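Uncharacterized protein (Bacteroides ovatus, PDB 3NQK) is of unknown function, pairing a domain assigned to the E-set clan with a BT_3044-like C-terminal domain rich in antiparallel strands. Local coordinates at residues A[215-220]-A[278-283]. Residues are numbered along the deposited sequence; the frame is centred on the assembly and turned at random.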
loop_
_atom_site.group_PDB
_atom_site.type_symbol
_atom_site.label_atom_id
_atom_site.label_comp_id
_atom_site.label_asym_id
_atom_site.label_seq_id
_atom_site.Cartn_x
_atom_site.Cartn_y
_atom_site.Cartn_z
ATOM N N ARG A 215 8.552 37.218 -0.930
ATOM C CA ARG A 215 8.153 36.164 -1.865
ATOM C C ARG A 215 6.644 35.879 -1.802
ATOM O O ARG A 215 6.031 35.598 -2.818
ATOM C CB ARG A 215 9.021 34.879 -1.723
ATOM C CG ARG A 215 8.410 33.752 -0.999
ATOM C CD ARG A 215 9.193 32.440 -1.253
ATOM N NE ARG A 215 10.471 32.385 -0.523
ATOM C CZ ARG A 215 10.790 31.467 0.401
ATOM N NH1 ARG A 215 9.947 30.480 0.706
ATOM N NH2 ARG A 215 11.980 31.507 0.981
ATOM N N LYS A 216 6.036 36.062 -0.643
ATOM C CA LYS A 216 4.618 35.793 -0.517
ATOM C C LYS A 216 3.813 36.706 -1.429
ATOM O O LYS A 216 2.742 36.341 -1.896
ATOM C CB LYS A 216 4.133 35.903 0.965
ATOM C CG LYS A 216 4.170 37.308 1.608
ATOM C CD LYS A 216 3.579 37.265 3.083
ATOM C CE LYS A 216 3.893 38.560 3.891
ATOM N N LYS A 217 4.369 37.856 -1.746
ATOM C CA LYS A 217 3.661 38.826 -2.557
ATOM C C LYS A 217 3.482 38.390 -4.012
ATOM O O LYS A 217 2.596 38.862 -4.679
ATOM C CB LYS A 217 4.351 40.196 -2.456
ATOM C CG LYS A 217 4.076 40.889 -1.081
ATOM C CD LYS A 217 4.768 42.242 -0.918
ATOM C CE LYS A 217 4.270 42.973 0.359
ATOM N NZ LYS A 217 2.747 43.043 0.421
ATOM N N TYR A 218 4.256 37.405 -4.451
ATOM C CA TYR A 218 4.206 36.947 -5.842
ATOM C C TYR A 218 3.434 35.636 -6.043
ATOM O O TYR A 218 3.471 35.062 -7.131
ATOM C CB TYR A 218 5.627 36.799 -6.389
ATOM C CG TYR A 218 6.411 38.104 -6.398
ATOM C CD1 TYR A 218 6.227 39.039 -7.400
ATOM C CD2 TYR A 218 7.309 38.395 -5.401
ATOM C CE1 TYR A 218 6.928 40.227 -7.404
ATOM C CE2 TYR A 218 8.028 39.585 -5.402
ATOM C CZ TYR A 218 7.824 40.497 -6.386
ATOM O OH TYR A 218 8.535 41.696 -6.370
ATOM N N LYS A 219 2.694 35.193 -5.027
ATOM C CA LYS A 219 1.889 33.953 -5.154
ATOM C C LYS A 219 0.760 34.127 -6.166
ATOM O O LYS A 219 0.069 35.133 -6.155
ATOM C CB LYS A 219 1.283 33.542 -3.790
ATOM C CG LYS A 219 2.313 33.074 -2.735
ATOM C CD LYS A 219 1.736 33.104 -1.283
ATOM C CE LYS A 219 1.380 31.724 -0.753
ATOM N NZ LYS A 219 1.037 31.760 0.708
ATOM N N ILE A 220 0.579 33.135 -7.029
ATOM C CA ILE A 220 -0.550 33.104 -7.950
ATOM C C ILE A 220 -1.386 31.868 -7.641
ATOM O O ILE A 220 -0.912 30.754 -7.792
ATOM C CB ILE A 220 -0.091 33.003 -9.414
ATOM C CG1 ILE A 220 0.900 34.098 -9.751
ATOM C CG2 ILE A 220 -1.288 33.077 -10.351
ATOM C CD1 ILE A 220 1.413 34.009 -11.150
ATOM N N GLN A 278 4.812 42.386 -12.301
ATOM C CA GLN A 278 5.983 43.235 -12.053
ATOM C C GLN A 278 6.742 42.723 -10.874
ATOM O O GLN A 278 6.138 42.296 -9.884
ATOM C CB GLN A 278 5.548 44.666 -11.749
ATOM C CG GLN A 278 4.778 45.310 -12.845
ATOM C CD GLN A 278 4.533 46.787 -12.602
ATOM O OE1 GLN A 278 4.593 47.277 -11.452
ATOM N NE2 GLN A 278 4.255 47.508 -13.670
ATOM N N ASP A 279 8.073 42.815 -10.949
ATOM C CA ASP A 279 8.944 42.473 -9.834
ATOM C C ASP A 279 9.395 43.768 -9.253
ATOM O O ASP A 279 10.017 44.571 -9.932
ATOM C CB ASP A 279 10.145 41.634 -10.312
ATOM C CG ASP A 279 11.186 41.387 -9.207
ATOM O OD1 ASP A 279 11.142 42.077 -8.174
ATOM O OD2 ASP A 279 12.083 40.540 -9.412
ATOM N N PHE A 280 9.044 43.998 -7.999
ATOM C CA PHE A 280 9.304 45.279 -7.364
ATOM C C PHE A 280 10.107 45.116 -6.082
ATOM O O PHE A 280 10.131 46.010 -5.240
ATOM C CB PHE A 280 7.985 45.970 -7.064
ATOM C CG PHE A 280 7.104 45.203 -6.140
ATOM C CD1 PHE A 280 6.309 44.181 -6.614
ATOM C CD2 PHE A 280 7.074 45.495 -4.787
ATOM C CE1 PHE A 280 5.493 43.472 -5.764
ATOM C CE2 PHE A 280 6.258 44.784 -3.927
ATOM C CZ PHE A 280 5.467 43.773 -4.418
ATOM N N THR A 281 10.798 43.990 -5.959
ATOM C CA THR A 281 11.541 43.683 -4.752
ATOM C C THR A 281 12.952 43.202 -5.054
ATOM O O THR A 281 13.619 42.669 -4.193
ATOM C CB THR A 281 10.814 42.593 -3.948
ATOM O OG1 THR A 281 10.731 41.385 -4.725
ATOM C CG2 THR A 281 9.440 43.046 -3.603
ATOM N N TYR A 282 13.415 43.435 -6.270
ATOM C CA TYR A 282 14.717 42.903 -6.707
ATOM C C TYR A 282 15.893 43.688 -6.101
ATOM O O TYR A 282 17.039 43.234 -6.137
ATOM C CB TYR A 282 14.808 42.875 -8.258
ATOM C CG TYR A 282 14.676 44.237 -8.913
ATOM C CD1 TYR A 282 15.774 45.057 -9.076
ATOM C CD2 TYR A 282 13.453 44.691 -9.372
ATOM C CE1 TYR A 282 15.659 46.292 -9.681
ATOM C CE2 TYR A 282 13.332 45.918 -9.975
ATOM C CZ TYR A 282 14.441 46.721 -10.114
ATOM O OH TYR A 282 14.326 47.970 -10.684
ATOM N N GLY A 283 15.597 44.841 -5.515
ATOM C CA GLY A 283 16.630 45.679 -4.911
ATOM C C GLY A 283 16.942 45.292 -3.487
ATOM O O GLY A 283 17.909 45.777 -2.899
#
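Tyr218 and Asp279 mark the nearest backbone approach, their CA atoms 8.3 Å apart, too far for main-chain pairing, so side chains must bridge the gap. The bridge lies within the antiparallel sheet domain of the BT_3044-like family: the turn entering strand 219-224 meets the end of strand 264-279, where Asp279 forms an Asx turn. The evidence for that turn is the bond from Thr281 N to Asp279 OD1, 2.9 Å and nearly straight at 171°. The Asp279 side chain also packs on Ile206 of a loop and on Tyr294 of strand 292-307, the neighbouring strand of the sheet.

Tyr218 spans the distance with its ring, and its hydroxyl ends among the polar atoms of the turn. Phe280 N donates to Tyr218 OH at 2.9 Å, with an angle of 155° at the hydrogen. Tip to tip, Tyr218 OH and Thr281 OG1 form a second hydrogen bond of 2.8 Å, in which either oxygen could be the donor. Gln278 O lies at the edge of the Tyr218 ring and in its plane, 3.3 Å from Tyr218 CE1. A phenylalanine in place of Tyr218 would probably leave Phe280 N and Thr281 OG1 without this shared partner, loosening the turn's tie to 215-220.

With CG between the backbone N and the carbonyl carbon (chi1 61°), the Phe280 ring lies beside the hydroxyl that its own N-H binds, and one face receives Tyr218 OH, displaced toward the rim. The two rings are inclined obliquely, centroids 5.4 Å apart. Lys217 completes the contact from the edge of the phenylalanine ring, its CD 3.9 Å from Phe280 CZ.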